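Local atomic coordinates of uncharacterized protein C22E12.03c (Schizosaccharomyces pombe, PDB entry 4QYT), a protein that converts methylglyoxal to D-lactate in a single glutathione-independent step and takes part in protection against reactive oxygen species. Residues Ala167-Leu175 and Tyr184-Met193; Val5-Asp16 and Tyr74-Gly85. All blocks are in the same frame, centred on the assembly; numbering follows the deposited sequence. Where two conformers were deposited one is given.

Contact 1. Residues Ala167-Leu175 and Tyr184-Met193; sequences AMLFGLKLL and YNAVYKSLSM
Leu172 of helix 167-178 pushes its side chain into the C-terminal helix 181-190 of this DJ-1/PfpI fold, and the two form an antiparallel helix pair. The axes of 167-175 and 184-190 come within 10.9 Å of each other, their directions 165° apart, and are bridged by side chains; no hydrogen bond crosses. From the root outward, Leu172 CB lies 3.7 Å from Tyr184 OH, and CG is only slightly farther from the same oxygen. At the fork the branches part: CD1 meets Met193 CE tip to tip at 3.7 Å and also touches CD2 of the Tyr188 ring, while CD2 sits between Leu191 CD1 and Tyr184 CE1. With chi1 near 179°, Tyr184 has CG anti to its own N, which carries the ring across Leu172 at about a right angle; its CE1 edge comes 3.3 Å from Leu172 O, near the ring plane. Replacing this ring by an alanine here is likely to open a gap beside Leu172 CB, CD2 and O and to take from Leu175 CD2 part of its cover. Leu175 CD2 fills the angle between the Tyr184 ring and Val187, 3.9 Å from Val187 CG1. At the other end Met193 CG lies 3.7 Å above the plane of the Tyr188 ring, offset toward its rim, and bends at chi2 and chi3 bring CE to Leu172 CD1. On the far side of helix 167-178, Phe170 and Leu174 rest on strand 158-161, so the C-terminal helix forms an outer layer of this subunit. This layer also reaches the dimer partner: Ser190 O accepts a hydrogen bond from His133 NE2 of the second subunit, an inferred active-site residue. Met168 closes the row with its CE 3.8 Å from Leu191 CD1.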
# COMPACT_ATOMS: atom_id res chain seq x y z
N ALA A 167 0.39 -0.19 8.55
CA ALA A 167 -0.82 -0.57 7.84
C ALA A 167 -0.94 -2.08 7.65
O ALA A 167 -2.05 -2.63 7.71
CB ALA A 167 -0.91 0.17 6.54
N MET A 168 0.17 -2.76 7.40
CA MET A 168 0.13 -4.20 7.29
C MET A 168 -0.24 -4.88 8.62
O MET A 168 -1.11 -5.75 8.67
CB MET A 168 1.45 -4.77 6.75
CG MET A 168 1.73 -4.39 5.29
SD MET A 168 0.57 -5.08 4.10
CE MET A 168 1.08 -6.78 4.17
N LEU A 169 0.39 -4.44 9.70
CA LEU A 169 0.03 -4.96 11.03
C LEU A 169 -1.43 -4.70 11.37
O LEU A 169 -2.11 -5.55 11.98
CB LEU A 169 0.93 -4.35 12.09
CG LEU A 169 2.38 -4.84 12.08
CD1 LEU A 169 3.20 -3.92 12.93
CD2 LEU A 169 2.50 -6.28 12.54
N PHE A 170 -1.94 -3.54 10.97
CA PHE A 170 -3.33 -3.17 11.16
C PHE A 170 -4.27 -4.09 10.38
O PHE A 170 -5.24 -4.63 10.95
CB PHE A 170 -3.47 -1.73 10.68
CG PHE A 170 -4.88 -1.22 10.53
CD1 PHE A 170 -5.67 -1.01 11.65
CD2 PHE A 170 -5.40 -0.89 9.30
CE1 PHE A 170 -6.93 -0.46 11.53
CE2 PHE A 170 -6.65 -0.31 9.16
CZ PHE A 170 -7.42 -0.09 10.29
N GLY A 171 -4.00 -4.29 9.10
CA GLY A 171 -4.84 -5.20 8.31
C GLY A 171 -4.85 -6.60 8.87
O GLY A 171 -5.89 -7.27 8.91
N LEU A 172 -3.67 -7.04 9.30
CA LEU A 172 -3.56 -8.37 9.88
C LEU A 172 -4.36 -8.47 11.18
O LEU A 172 -5.00 -9.53 11.43
CB LEU A 172 -2.10 -8.75 10.12
CG LEU A 172 -1.34 -9.18 8.89
CD1 LEU A 172 0.17 -9.17 9.18
CD2 LEU A 172 -1.80 -10.53 8.37
N LYS A 173 -4.29 -7.45 12.03
CA LYS A 173 -5.04 -7.49 13.29
C LYS A 173 -6.54 -7.65 13.01
O LYS A 173 -7.23 -8.44 13.66
CB LYS A 173 -4.75 -6.25 14.14
CG LYS A 173 -5.23 -6.37 15.58
CD LYS A 173 -4.40 -7.35 16.41
CE LYS A 173 -4.78 -7.27 17.87
NZ LYS A 173 -3.92 -8.14 18.72
N LEU A 174 -7.05 -6.91 12.02
CA LEU A 174 -8.45 -7.05 11.62
C LEU A 174 -8.75 -8.46 11.15
O LEU A 174 -9.70 -9.10 11.59
CB LEU A 174 -8.78 -6.02 10.55
CG LEU A 174 -8.90 -4.58 11.06
CD1 LEU A 174 -8.68 -3.63 9.89
CD2 LEU A 174 -10.26 -4.35 11.71
N LEU A 175 -7.92 -8.98 10.25
CA LEU A 175 -8.11 -10.30 9.74
C LEU A 175 -8.11 -11.37 10.84
O LEU A 175 -8.92 -12.30 10.82
CB LEU A 175 -7.00 -10.65 8.72
CG LEU A 175 -7.13 -12.04 8.10
CD1 LEU A 175 -8.41 -12.20 7.29
CD2 LEU A 175 -5.90 -12.36 7.27
N TYR A 184 -5.68 -17.44 8.78
CA TYR A 184 -4.81 -16.35 9.18
C TYR A 184 -3.35 -16.69 8.91
O TYR A 184 -2.59 -15.92 8.31
CB TYR A 184 -5.02 -15.99 10.64
CG TYR A 184 -4.11 -14.88 11.09
CD1 TYR A 184 -4.42 -13.55 10.84
CD2 TYR A 184 -2.90 -15.13 11.68
CE1 TYR A 184 -3.58 -12.51 11.20
CE2 TYR A 184 -2.02 -14.11 11.98
CZ TYR A 184 -2.39 -12.79 11.79
OH TYR A 184 -1.52 -11.76 12.13
N ASN A 185 -2.95 -17.88 9.34
CA ASN A 185 -1.54 -18.24 9.24
C ASN A 185 -1.09 -18.34 7.79
O ASN A 185 0.04 -17.97 7.43
CB ASN A 185 -1.26 -19.56 9.97
CG ASN A 185 -1.26 -19.41 11.48
OD1 ASN A 185 -1.17 -18.31 12.04
ND2 ASN A 185 -1.33 -20.55 12.16
N ALA A 186 -1.95 -18.87 6.94
CA ALA A 186 -1.63 -19.04 5.54
C ALA A 186 -1.48 -17.63 4.93
O ALA A 186 -0.55 -17.38 4.13
CB ALA A 186 -2.73 -19.78 4.82
N VAL A 187 -2.44 -16.73 5.15
CA VAL A 187 -2.32 -15.37 4.58
C VAL A 187 -1.05 -14.73 5.10
O VAL A 187 -0.28 -14.14 4.32
CB VAL A 187 -3.56 -14.53 4.89
CG1 VAL A 187 -3.33 -13.10 4.48
CG2 VAL A 187 -4.78 -15.11 4.16
N TYR A 188 -0.85 -14.79 6.41
CA TYR A 188 0.32 -14.19 7.01
C TYR A 188 1.59 -14.65 6.32
O TYR A 188 2.49 -13.85 5.97
CB TYR A 188 0.37 -14.49 8.52
CG TYR A 188 1.52 -13.83 9.27
CD1 TYR A 188 2.78 -14.40 9.29
CD2 TYR A 188 1.31 -12.64 9.97
CE1 TYR A 188 3.84 -13.75 9.91
CE2 TYR A 188 2.35 -12.03 10.66
CZ TYR A 188 3.60 -12.59 10.63
OH TYR A 188 4.65 -11.99 11.30
N LYS A 189 1.75 -15.96 6.19
CA LYS A 189 2.94 -16.53 5.58
C LYS A 189 3.19 -16.00 4.18
O LYS A 189 4.33 -15.75 3.79
CB LYS A 189 2.85 -18.06 5.57
CG LYS A 189 4.06 -18.77 5.00
CD LYS A 189 3.89 -20.28 4.94
CE LYS A 189 5.16 -21.03 4.57
NZ LYS A 189 4.82 -22.43 4.23
N SER A 190 2.13 -15.80 3.42
CA SER A 190 2.23 -15.33 2.04
C SER A 190 2.75 -13.90 1.91
O SER A 190 3.15 -13.50 0.82
CB SER A 190 0.88 -15.44 1.32
OG SER A 190 -0.00 -14.39 1.66
N LEU A 191 2.72 -13.13 3.00
CA LEU A 191 3.07 -11.73 2.92
C LEU A 191 4.55 -11.45 3.03
O LEU A 191 4.97 -10.34 2.70
CB LEU A 191 2.34 -10.96 3.97
CG LEU A 191 0.83 -11.05 3.94
CD1 LEU A 191 0.20 -10.37 5.15
CD2 LEU A 191 0.25 -10.48 2.67
N SER A 192 5.34 -12.38 3.54
CA SER A 192 6.75 -12.07 3.87
C SER A 192 6.90 -10.95 4.90
O SER A 192 7.71 -10.04 4.70
CB SER A 192 7.60 -11.79 2.64
OG SER A 192 7.64 -12.91 1.83
N MET A 193 6.21 -11.07 6.01
CA MET A 193 6.36 -10.11 7.08
C MET A 193 7.76 -10.20 7.63
O MET A 193 8.33 -11.30 7.78
CB MET A 193 5.35 -10.39 8.17
CG MET A 193 3.92 -10.24 7.70
SD MET A 193 3.48 -8.56 7.18
CE MET A 193 3.55 -7.72 8.78

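Contact 2. Residues Val5-Asp16 and Tyr74-Gly85; sequences VKVCLFVADGTD and YDIAIIPGGGLG. With EDO (1,2-ethanediol), chain G.
Two neighbouring parallel strands of the central sheet of this DJ-1/PfpI fold, 7-12 and 76-79, run into the loops beside the active site. Cys8 N donates to Ile76 O, Ile78 N to Cys8 O, and Phe10 N to Ile78 O, each at 2.9 Å. On one face Val7 CG1 meets Ile78 CD1, and Leu9 CD1 touches Ile78 CG2 at 3.6 Å. On the other, Cys8 CB lies over the Tyr74 ring in a CH-pi contact, 3.8 Å from its centroid; chi1 of 170° sets SG anti to the backbone N, over the centre of one face of the Phe10 ring. Tyr74 OH is hydrogen-bonded to Asp35 and Arg59. Beyond the strands the backbones close up at glycines: a CB on Gly14, Gly82 or Gly85 would clash. Gly82 N donates to the oxidised cysteine at position 114, a sulfinic acid, and Gly81 N bonds weakly to Glu19; both partners are inferred active-site residues. Asp16 caps the next helix through Glu19 N and forms a salt bridge with Arg29 of the second subunit. Asp16 N donates to Gly81 O at 2.9 Å, from 36° out of the carbonyl plane, and water 3 also donates to that oxygen.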
# COMPACT_ATOMS: atom_id res chain seq x y z
N VAL A 5 -18.35 -13.17 5.91
CA VAL A 5 -17.85 -11.85 6.43
C VAL A 5 -17.73 -10.92 5.25
O VAL A 5 -17.21 -11.33 4.21
CB VAL A 5 -16.49 -12.00 7.14
CG1 VAL A 5 -15.88 -10.65 7.50
CG2 VAL A 5 -16.66 -12.84 8.39
N LYS A 6 -17.95 -9.65 5.51
CA LYS A 6 -18.13 -8.70 4.44
C LYS A 6 -17.55 -7.36 4.89
O LYS A 6 -18.06 -6.76 5.86
CB LYS A 6 -19.62 -8.59 4.18
CG LYS A 6 -20.22 -9.86 3.60
CD LYS A 6 -21.73 -9.78 3.49
CE LYS A 6 -22.40 -9.65 4.85
NZ LYS A 6 -23.52 -10.61 5.12
N VAL A 7 -16.53 -6.87 4.20
CA VAL A 7 -15.79 -5.70 4.67
C VAL A 7 -16.09 -4.48 3.80
O VAL A 7 -16.14 -4.57 2.57
CB VAL A 7 -14.28 -6.02 4.64
CG1 VAL A 7 -13.45 -4.85 5.15
CG2 VAL A 7 -13.98 -7.29 5.43
N CYS A 8 -16.22 -3.34 4.49
CA CYS A 8 -16.25 -2.03 3.84
C CYS A 8 -14.98 -1.28 4.18
O CYS A 8 -14.70 -1.03 5.37
CB CYS A 8 -17.43 -1.22 4.37
SG CYS A 8 -17.40 0.50 3.85
N LEU A 9 -14.23 -0.90 3.15
CA LEU A 9 -13.09 -0.01 3.31
C LEU A 9 -13.55 1.37 2.81
O LEU A 9 -13.74 1.59 1.62
CB LEU A 9 -11.92 -0.57 2.50
CG LEU A 9 -10.61 0.14 2.55
CD1 LEU A 9 -10.16 0.66 3.84
CD2 LEU A 9 -9.53 -0.66 1.87
N PHE A 10 -13.79 2.27 3.77
CA PHE A 10 -14.17 3.63 3.39
C PHE A 10 -12.99 4.31 2.72
O PHE A 10 -11.83 4.09 3.06
CB PHE A 10 -14.61 4.43 4.62
CG PHE A 10 -15.98 4.10 5.12
CD1 PHE A 10 -17.10 4.42 4.37
CD2 PHE A 10 -16.20 3.54 6.37
CE1 PHE A 10 -18.38 4.19 4.85
CE2 PHE A 10 -17.48 3.33 6.85
CZ PHE A 10 -18.58 3.66 6.10
N VAL A 11 -13.32 5.26 1.85
CA VAL A 11 -12.31 6.01 1.10
C VAL A 11 -12.90 7.37 0.76
O VAL A 11 -14.09 7.48 0.48
CB VAL A 11 -11.81 5.23 -0.13
CG1 VAL A 11 -12.90 5.08 -1.20
CG2 VAL A 11 -10.54 5.80 -0.73
N ALA A 12 -12.06 8.39 0.76
CA ALA A 12 -12.47 9.74 0.42
C ALA A 12 -11.35 10.35 -0.42
O ALA A 12 -10.22 9.87 -0.43
CB ALA A 12 -12.67 10.54 1.70
N ASP A 13 -11.63 11.48 -1.06
CA ASP A 13 -10.51 12.26 -1.60
C ASP A 13 -9.56 12.57 -0.46
O ASP A 13 -9.97 12.99 0.62
CB ASP A 13 -11.06 13.51 -2.30
CG ASP A 13 -11.91 13.14 -3.47
OD1 ASP A 13 -11.43 12.50 -4.40
OD2 ASP A 13 -13.14 13.37 -3.41
N GLY A 14 -8.26 12.35 -0.68
CA GLY A 14 -7.30 12.58 0.38
C GLY A 14 -6.99 11.36 1.22
O GLY A 14 -6.18 11.47 2.16
N THR A 15 -7.58 10.18 0.92
CA THR A 15 -7.22 8.98 1.68
C THR A 15 -5.81 8.53 1.31
O THR A 15 -5.43 8.51 0.12
CB THR A 15 -8.24 7.85 1.41
OG1 THR A 15 -9.49 8.19 2.04
CG2 THR A 15 -7.74 6.51 1.90
N ASP A 16 -5.07 8.08 2.31
CA ASP A 16 -3.72 7.58 2.08
C ASP A 16 -3.69 6.26 1.31
O ASP A 16 -4.36 5.30 1.68
CB ASP A 16 -3.02 7.40 3.43
CG ASP A 16 -1.60 6.97 3.24
OD1 ASP A 16 -0.81 7.85 2.83
OD2 ASP A 16 -1.29 5.80 3.50
N TYR A 74 -22.56 -5.19 5.78
CA TYR A 74 -21.14 -5.26 6.13
C TYR A 74 -20.98 -5.64 7.58
O TYR A 74 -21.79 -5.28 8.43
CB TYR A 74 -20.43 -3.92 5.85
CG TYR A 74 -20.44 -3.51 4.43
CD1 TYR A 74 -19.62 -4.13 3.48
CD2 TYR A 74 -21.25 -2.49 3.99
CE1 TYR A 74 -19.64 -3.75 2.15
CE2 TYR A 74 -21.28 -2.10 2.67
CZ TYR A 74 -20.48 -2.76 1.73
OH TYR A 74 -20.53 -2.34 0.41
N ASP A 75 -19.88 -6.35 7.86
CA ASP A 75 -19.50 -6.73 9.21
C ASP A 75 -18.30 -5.98 9.76
O ASP A 75 -18.10 -5.97 10.98
CB ASP A 75 -19.21 -8.25 9.25
CG ASP A 75 -20.33 -9.03 8.66
OD1 ASP A 75 -21.44 -8.95 9.23
OD2 ASP A 75 -20.17 -9.56 7.54
N ILE A 76 -17.46 -5.45 8.87
CA ILE A 76 -16.26 -4.73 9.28
C ILE A 76 -16.29 -3.40 8.53
O ILE A 76 -16.53 -3.36 7.33
CB ILE A 76 -14.97 -5.51 8.94
CG1 ILE A 76 -14.98 -6.91 9.55
CG2 ILE A 76 -13.74 -4.72 9.37
CD1 ILE A 76 -13.66 -7.64 9.42
N ALA A 77 -16.00 -2.33 9.29
CA ALA A 77 -15.86 -0.99 8.72
C ALA A 77 -14.45 -0.50 8.98
O ALA A 77 -14.04 -0.49 10.13
CB ALA A 77 -16.86 -0.03 9.35
N ILE A 78 -13.76 -0.09 7.93
CA ILE A 78 -12.37 0.37 8.05
C ILE A 78 -12.29 1.82 7.58
O ILE A 78 -12.74 2.18 6.50
CB ILE A 78 -11.42 -0.52 7.20
CG1 ILE A 78 -11.56 -2.00 7.59
CG2 ILE A 78 -9.97 -0.03 7.35
CD1 ILE A 78 -10.77 -2.93 6.72
N ILE A 79 -11.59 2.61 8.40
CA ILE A 79 -11.39 4.03 8.18
C ILE A 79 -9.90 4.26 8.09
O ILE A 79 -9.15 4.16 9.09
CB ILE A 79 -12.04 4.91 9.26
CG1 ILE A 79 -13.47 4.45 9.46
CG2 ILE A 79 -12.06 6.36 8.76
CD1 ILE A 79 -14.23 5.16 10.55
N PRO A 80 -9.43 4.50 6.86
CA PRO A 80 -8.02 4.79 6.70
C PRO A 80 -7.73 6.28 6.96
O PRO A 80 -8.65 7.09 7.12
CB PRO A 80 -7.77 4.40 5.23
CG PRO A 80 -9.12 4.70 4.56
CD PRO A 80 -10.15 4.39 5.58
N GLY A 81 -6.43 6.61 6.94
CA GLY A 81 -5.99 7.97 7.20
C GLY A 81 -5.60 8.73 5.96
O GLY A 81 -6.19 8.56 4.90
N GLY A 82 -4.56 9.55 6.11
CA GLY A 82 -4.35 10.67 5.21
C GLY A 82 -5.09 11.88 5.75
O GLY A 82 -6.24 11.76 6.16
N GLY A 83 -4.47 13.06 5.78
CA GLY A 83 -5.07 14.18 6.50
C GLY A 83 -6.44 14.56 5.97
O GLY A 83 -7.40 14.70 6.74
N LEU A 84 -6.53 14.81 4.66
CA LEU A 84 -7.78 15.24 4.08
C LEU A 84 -8.82 14.11 4.14
O LEU A 84 -9.99 14.34 4.47
CB LEU A 84 -7.59 15.76 2.66
CG LEU A 84 -8.86 16.07 1.85
CD1 LEU A 84 -9.72 17.14 2.52
CD2 LEU A 84 -8.50 16.40 0.42
N GLY A 85 -8.43 12.89 3.76
CA GLY A 85 -9.37 11.80 3.77
C GLY A 85 -9.99 11.56 5.13
O GLY A 85 -11.19 11.34 5.27
C1 EDO G . -1.38 13.21 5.60
O1 EDO G . -1.95 14.08 4.65
C2 EDO G . -1.08 12.00 4.76
O2 EDO G . 0.08 11.39 5.25
O HOH W 1 -23.31 -9.93 7.76
O HOH W 2 -4.50 14.04 2.61
O HOH W 3 -8.96 8.53 4.67

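How the contacts relate
Contact 2 lies in the buried middle of the chain, whereas contact 1 is partly buried and farther out. Their centres are 18 Å apart, yet they meet on one face of the sheet, where Phe170 CE2 packs 3.8 Å from Ile78 CG2 and Leu174 touches Ile76 and Ile78. Helix 167-178 therefore works on two sides, against the sheet of contact 2 and against the C-terminal helix of contact 1. Contact 2 is stitched by backbone hydrogen bonds and closes with glycines; contact 1 relies on leucine, methionine and tyrosine side chains. Helix 17-29 joins them too, touching Leu9 as well as Leu175, and both contacts reach the second subunit.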